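Peptidoglycan glycosyltransferase (Burkholderia ambifaria, PDB 5UY7) is a penicillin-binding protein whose modelled part has the transpeptidase-type fold shared with the serine beta-lactamases, helices packed on an antiparallel sheet. Local coordinates at residues Q204-A207 against Y208-K212; S517-A520 against G521-R525. One frame throughout, in Å; residues are numbered along the deposited sequence.

Contact 1 of 2, residues Q204-A207 against Y208-K212; sequences QYIA and YANLK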
ATOM      1  N   GLN A 204       7.599  14.865 -11.130  1.00 15.47           N
ATOM      2  CA  GLN A 204       6.911  15.767 -10.210  1.00 15.61           C
ATOM      3  C   GLN A 204       5.741  16.458 -10.905  1.00 17.15           C
ATOM      4  O   GLN A 204       4.649  16.567 -10.337  1.00 17.14           O
ATOM      5  CB  GLN A 204       7.903  16.799  -9.655  1.00 17.57           C
ATOM      6  CG  GLN A 204       7.312  17.798  -8.667  1.00 19.08           C
ATOM      7  CD  GLN A 204       7.237  17.242  -7.260  1.00 21.31           C
ATOM      8  OE1 GLN A 204       7.476  16.058  -7.051  1.00 19.94           O
ATOM      9  NE2 GLN A 204       6.921  18.097  -6.288  1.00 21.76           N
ATOM     10  N   TYR A 205       5.950  16.926 -12.143  1.00 16.46           N
ATOM     11  CA  TYR A 205       4.854  17.545 -12.882  1.00 16.71           C
ATOM     12  C   TYR A 205       3.738  16.543 -13.157  1.00 17.92           C
ATOM     13  O   TYR A 205       2.549  16.875 -13.040  1.00 17.35           O
ATOM     14  CB  TYR A 205       5.364  18.148 -14.193  1.00 18.84           C
ATOM     15  CG  TYR A 205       4.231  18.592 -15.081  1.00 16.51           C
ATOM     16  CD1 TYR A 205       3.496  19.728 -14.781  1.00 18.89           C
ATOM     17  CD2 TYR A 205       3.853  17.835 -16.184  1.00 19.44           C
ATOM     18  CE1 TYR A 205       2.435  20.126 -15.587  1.00 21.45           C
ATOM     19  CE2 TYR A 205       2.808  18.212 -16.970  1.00 22.16           C
ATOM     20  CZ  TYR A 205       2.100  19.350 -16.673  1.00 23.89           C
ATOM     21  OH  TYR A 205       1.065  19.705 -17.489  1.00 30.27           O
ATOM     22  N   ILE A 206       4.099  15.312 -13.535  1.00 16.48           N
ATOM     23  CA  ILE A 206       3.090  14.282 -13.782  1.00 18.27           C
ATOM     24  C   ILE A 206       2.245  14.063 -12.539  1.00 17.94           C
ATOM     25  O   ILE A 206       1.009  14.007 -12.601  1.00 17.96           O
ATOM     26  CB  ILE A 206       3.761  12.973 -14.236  1.00 14.98           C
ATOM     27  CG1 ILE A 206       4.218  13.089 -15.686  1.00 18.20           C
ATOM     28  CG2 ILE A 206       2.809  11.800 -14.062  1.00 16.52           C
ATOM     29  CD1 ILE A 206       5.139  11.968 -16.106  1.00 16.66           C
ATOM     30  N   ALA A 207       2.904  13.931 -11.384  1.00 14.74           N
ATOM     31  CA  ALA A 207       2.179  13.719 -10.139  1.00 16.29           C
ATOM     32  C   ALA A 207       1.320  14.928  -9.793  1.00 17.25           C
ATOM     33  O   ALA A 207       0.152  14.785  -9.410  1.00 18.45           O
ATOM     34  CB  ALA A 207       3.170  13.428  -9.012  1.00 17.58           C
ATOM     35  N   TYR A 208       1.877  16.127  -9.943  1.00 15.26           N
ATOM     36  CA  TYR A 208       1.134  17.340  -9.623  1.00 17.59           C
ATOM     37  C   TYR A 208      -0.089  17.499 -10.520  1.00 19.18           C
ATOM     38  O   TYR A 208      -1.201  17.758 -10.040  1.00 19.28           O
ATOM     39  CB  TYR A 208       2.062  18.546  -9.765  1.00 18.29           C
ATOM     40  CG  TYR A 208       1.354  19.864  -9.768  1.00 21.35           C
ATOM     41  CD1 TYR A 208       1.035  20.495  -8.586  1.00 22.11           C
ATOM     42  CD2 TYR A 208       1.016  20.483 -10.963  1.00 20.75           C
ATOM     43  CE1 TYR A 208       0.392  21.722  -8.592  1.00 25.41           C
ATOM     44  CE2 TYR A 208       0.371  21.691 -10.978  1.00 24.98           C
ATOM     45  CZ  TYR A 208       0.057  22.300  -9.790  1.00 23.16           C
ATOM     46  OH  TYR A 208      -0.587  23.515  -9.826  1.00 27.73           O
ATOM     47  N   ALA A 209       0.105  17.376 -11.834  1.00 18.49           N
ATOM     48  CA  ALA A 209      -0.991  17.607 -12.769  1.00 17.33           C
ATOM     49  C   ALA A 209      -2.133  16.632 -12.530  1.00 18.33           C
ATOM     50  O   ALA A 209      -3.307  17.024 -12.515  1.00 20.33           O
ATOM     51  CB  ALA A 209      -0.477  17.486 -14.200  1.00 18.58           C
ATOM     52  N   ASN A 210      -1.808  15.353 -12.335  1.00 16.69           N
ATOM     53  CA  ASN A 210      -2.861  14.371 -12.144  1.00 15.65           C
ATOM     54  C   ASN A 210      -3.536  14.536 -10.793  1.00 17.51           C
ATOM     55  O   ASN A 210      -4.756  14.345 -10.677  1.00 20.25           O
ATOM     56  CB  ASN A 210      -2.299  12.955 -12.297  1.00 17.57           C
ATOM     57  CG  ASN A 210      -2.083  12.582 -13.741  1.00 20.54           C
ATOM     58  OD1 ASN A 210      -3.027  12.548 -14.528  1.00 20.16           O
ATOM     59  ND2 ASN A 210      -0.836  12.294 -14.107  1.00 21.72           N
ATOM     60  N   LEU A 211      -2.761  14.877  -9.758  1.00 17.17           N
ATOM     61  CA  LEU A 211      -3.350  15.035  -8.433  1.00 17.19           C
ATOM     62  C   LEU A 211      -4.235  16.269  -8.374  1.00 18.70           C
ATOM     63  O   LEU A 211      -5.327  16.226  -7.794  1.00 19.11           O
ATOM     64  CB  LEU A 211      -2.249  15.109  -7.374  1.00 18.94           C
ATOM     65  CG  LEU A 211      -2.725  15.207  -5.929  1.00 19.46           C
ATOM     66  CD1 LEU A 211      -3.444  13.927  -5.506  1.00 19.78           C
ATOM     67  CD2 LEU A 211      -1.517  15.521  -5.041  1.00 22.77           C
ATOM     68  N   LYS A 212      -3.782  17.368  -8.981  1.00 18.94           N
ATOM     69  CA  LYS A 212      -4.584  18.586  -9.036  1.00 17.86           C
ATOM     70  C   LYS A 212      -5.909  18.322  -9.734  1.00 19.79           C
ATOM     71  O   LYS A 212      -6.973  18.726  -9.251  1.00 21.47           O
ATOM     72  CB  LYS A 212      -3.798  19.686  -9.756  1.00 18.93           C
ATOM     73  CG  LYS A 212      -4.548  20.997  -9.960  1.00 22.00           C
ATOM     74  CD  LYS A 212      -3.624  22.043 -10.585  1.00 24.61           C
ATOM     75  CE  LYS A 212      -4.303  23.398 -10.756  1.00 25.66           C
ATOM     76  NZ  LYS A 212      -5.414  23.348 -11.734  1.00 27.39           N
TER

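Contact 2 of 2, residues S517-A520 against G521-R525; sequences SAIA and GDTMR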
ATOM      1  N   SER A 517      -3.492   5.176 -11.327  1.00 15.90           N
ATOM      2  CA  SER A 517      -3.355   4.689 -12.693  1.00 16.81           C
ATOM      3  C   SER A 517      -2.743   5.749 -13.595  1.00 16.98           C
ATOM      4  O   SER A 517      -1.838   5.465 -14.387  1.00 17.02           O
ATOM      5  CB  SER A 517      -4.716   4.265 -13.239  1.00 17.92           C
ATOM      6  OG  SER A 517      -4.625   3.996 -14.629  1.00 18.65           O
ATOM      7  N   ALA A 518      -3.241   6.981 -13.495  1.00 15.70           N
ATOM      8  CA  ALA A 518      -2.740   8.058 -14.338  1.00 17.03           C
ATOM      9  C   ALA A 518      -1.270   8.336 -14.050  1.00 17.99           C
ATOM     10  O   ALA A 518      -0.456   8.454 -14.970  1.00 16.64           O
ATOM     11  CB  ALA A 518      -3.586   9.316 -14.129  1.00 18.57           C
ATOM     12  N   ILE A 519      -0.903   8.430 -12.773  1.00 14.87           N
ATOM     13  CA  ILE A 519       0.483   8.743 -12.451  1.00 14.49           C
ATOM     14  C   ILE A 519       1.399   7.596 -12.849  1.00 14.96           C
ATOM     15  O   ILE A 519       2.471   7.816 -13.420  1.00 15.20           O
ATOM     16  CB  ILE A 519       0.628   9.097 -10.963  1.00 15.82           C
ATOM     17  CG1 ILE A 519      -0.106  10.406 -10.683  1.00 15.72           C
ATOM     18  CG2 ILE A 519       2.109   9.156 -10.586  1.00 15.56           C
ATOM     19  CD1 ILE A 519      -0.161  10.793  -9.194  1.00 17.31           C
ATOM     20  N   ALA A 520       1.004   6.356 -12.537  1.00 15.29           N
ATOM     21  CA  ALA A 520       1.839   5.210 -12.885  1.00 14.07           C
ATOM     22  C   ALA A 520       2.020   5.099 -14.396  1.00 16.34           C
ATOM     23  O   ALA A 520       3.142   4.931 -14.890  1.00 16.02           O
ATOM     24  CB  ALA A 520       1.228   3.924 -12.321  1.00 14.49           C
ATOM     25  N   GLY A 521       0.922   5.178 -15.145  1.00 14.45           N
ATOM     26  CA  GLY A 521       1.020   5.065 -16.594  1.00 16.33           C
ATOM     27  C   GLY A 521       1.806   6.204 -17.219  1.00 17.06           C
ATOM     28  O   GLY A 521       2.656   5.985 -18.093  1.00 16.79           O
ATOM     29  N   ASP A 522       1.526   7.435 -16.785  1.00 14.74           N
ATOM     30  CA  ASP A 522       2.244   8.582 -17.332  1.00 15.30           C
ATOM     31  C   ASP A 522       3.732   8.463 -17.044  1.00 15.20           C
ATOM     32  O   ASP A 522       4.563   8.841 -17.882  1.00 17.47           O
ATOM     33  CB  ASP A 522       1.710   9.893 -16.754  1.00 16.41           C
ATOM     34  CG  ASP A 522       0.343  10.280 -17.291  1.00 24.99           C
ATOM     35  OD1 ASP A 522      -0.184   9.609 -18.208  1.00 24.84           O
ATOM     36  OD2 ASP A 522      -0.208  11.288 -16.797  1.00 20.72           O
ATOM     37  N   THR A 523       4.081   7.971 -15.849  1.00 16.09           N
ATOM     38  CA  THR A 523       5.488   7.814 -15.488  1.00 15.51           C
ATOM     39  C   THR A 523       6.151   6.714 -16.306  1.00 14.11           C
ATOM     40  O   THR A 523       7.269   6.905 -16.800  1.00 16.69           O
ATOM     41  CB  THR A 523       5.621   7.534 -13.987  1.00 14.86           C
ATOM     42  OG1 THR A 523       5.090   8.648 -13.262  1.00 16.10           O
ATOM     43  CG2 THR A 523       7.087   7.341 -13.598  1.00 17.64           C
ATOM     44  N   MET A 524       5.489   5.556 -16.463  1.00 15.15           N
ATOM     45  CA  MET A 524       6.008   4.524 -17.363  1.00 18.64           C
ATOM     46  C   MET A 524       6.315   5.095 -18.741  1.00 16.86           C
ATOM     47  O   MET A 524       7.392   4.859 -19.301  1.00 17.89           O
ATOM     48  CB  MET A 524       5.010   3.375 -17.516  1.00 21.75           C
ATOM     49  CG  MET A 524       4.639   2.626 -16.275  1.00 26.70           C
ATOM     50  SD  MET A 524       5.905   1.478 -15.751  1.00 26.15           S
ATOM     51  CE  MET A 524       6.805   2.514 -14.590  1.00 29.52           C
ATOM     52  N   ARG A 525       5.358   5.819 -19.327  1.00 15.20           N
ATOM     53  CA  ARG A 525       5.575   6.353 -20.663  1.00 16.18           C
ATOM     54  C   ARG A 525       6.745   7.327 -20.677  1.00 18.64           C
ATOM     55  O   ARG A 525       7.572   7.295 -21.593  1.00 20.27           O
ATOM     56  CB  ARG A 525       4.303   7.029 -21.185  1.00 19.11           C
ATOM     57  CG  ARG A 525       3.236   6.045 -21.663  1.00 25.98           C
ATOM     58  CD  ARG A 525       2.013   6.788 -22.226  1.00 24.73           C
ATOM     59  NE  ARG A 525       1.174   7.323 -21.155  1.00 24.94           N
ATOM     60  CZ  ARG A 525       0.337   6.581 -20.441  1.00 24.78           C
ATOM     61  NH1 ARG A 525       0.235   5.286 -20.695  1.00 24.79           N
ATOM     62  NH2 ARG A 525      -0.392   7.126 -19.477  1.00 29.22           N
TER
HETATM   63  O   HOH W   1      -2.497   5.220 -17.482  1.00 32.31           O

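Contact 1 of 2, residues Q204-A207 against Y208-K212
Two turns of helix 201-217, which lies on the antiparallel sheet of the beta-lactamase-like fold, join Gln-204 to Ala-207 with Tyr-208 to Leu-211. Backbone i to i+4 bonds run from Tyr-208 N to Gln-204 O, Ala-209 N to Tyr-205 O and Leu-211 N to Ala-207 O, the second nearly straight at 170°. On the outer side Tyr-205 has its CG anti to the backbone N (chi1 171°), which leans the ring along the helix toward the next turn. There the methyl of Ala-209 sits over one face as a CH-pi contact offset toward the rim, Ala-209 CB being 4.3 Å from the centroid of the Tyr-205 ring and 4.0 Å from Tyr-205 CZ. The inner side is held by strand 235-241: Gln-204 OE1 accepts from the backbone N of Leu-238, and Ala-207 packs against Val-239. On the flank facing helix 509-526, Ile-206 and Asn-210 run side by side, with CG2 of Ile-206 3.7 Å from ND2 of Asn-210. Ile-206 O takes two bonds from Asn-210, arriving from opposite faces of the carbonyl: N at 3.1 Å, close to straight, and ND2 at 2.9 Å, bent to 131° and standing above the carbonyl plane.

Contact 2 of 2, residues S517-A520 against G521-R525
Thr-523 folds its hydroxyl back onto the carbonyl of Ile-519 on the buried side of this turn, OG1 donating to Ile-519 O at 2.8 Å. The backbone N of Thr-523 reaches Ile-519 O at 2.9 Å from the opposite face, so two bonds grip it. The hydroxyl gets there because OG1 stands beside its backbone N (chi1 -61°), and CG2 of Ile-519 runs alongside, 4.0 Å from Thr-523 OG1. CG of Met-524 only packs against Ala-520 O, 3.1 Å away, while the backbone N of Met-524 bonds to it. This is helix 509-526, the last of the modelled chain, packed on the central sheet of the transpeptidase fold: Ile-519 rests on Val-494 and Val-496 of strand 492-499 and on Ala-225 and Val-227 of strand 222-229, while Met-524 meets Ile-492. Looseness is confined to the exposed Arg-525. Its NH2 makes a 2.8 Å salt bridge to Asp-522 OD1, near the guanidinium plane and on the oxygen's anti lone pair. Gly-521 O lies 3.3 Å above the plane of the Arg-525 guanidinium, over its centre. A water at its edge donates to Ser-517 O at 3.2 Å and accepts weakly from Arg-525 NH2 at 3.5 Å.

Contacts 1 and 2 are turns of two neighbouring helices, 201-217 and 509-526, near the two ends of the modelled chain, with centres about 11 Å apart. They meet directly: Asn-210 ND2 probably donates to Asp-522 OD2 at 2.9 Å, so this amide links the carbonyl it bonds in contact 1 to the carboxylate that holds the arginine in contact 2. Apolar packing flanks the bond, Ile-206 CG2 lying 3.5 Å from Asp-522 CB and Asn-210 CB 3.7 Å from Ile-519 CG1. Neither contact contains a residue of the SxxK-type pattern (Ser-270, Lys-273, Ser-324, Lys-461), which probably marks the active site, as in other penicillin-binding proteins.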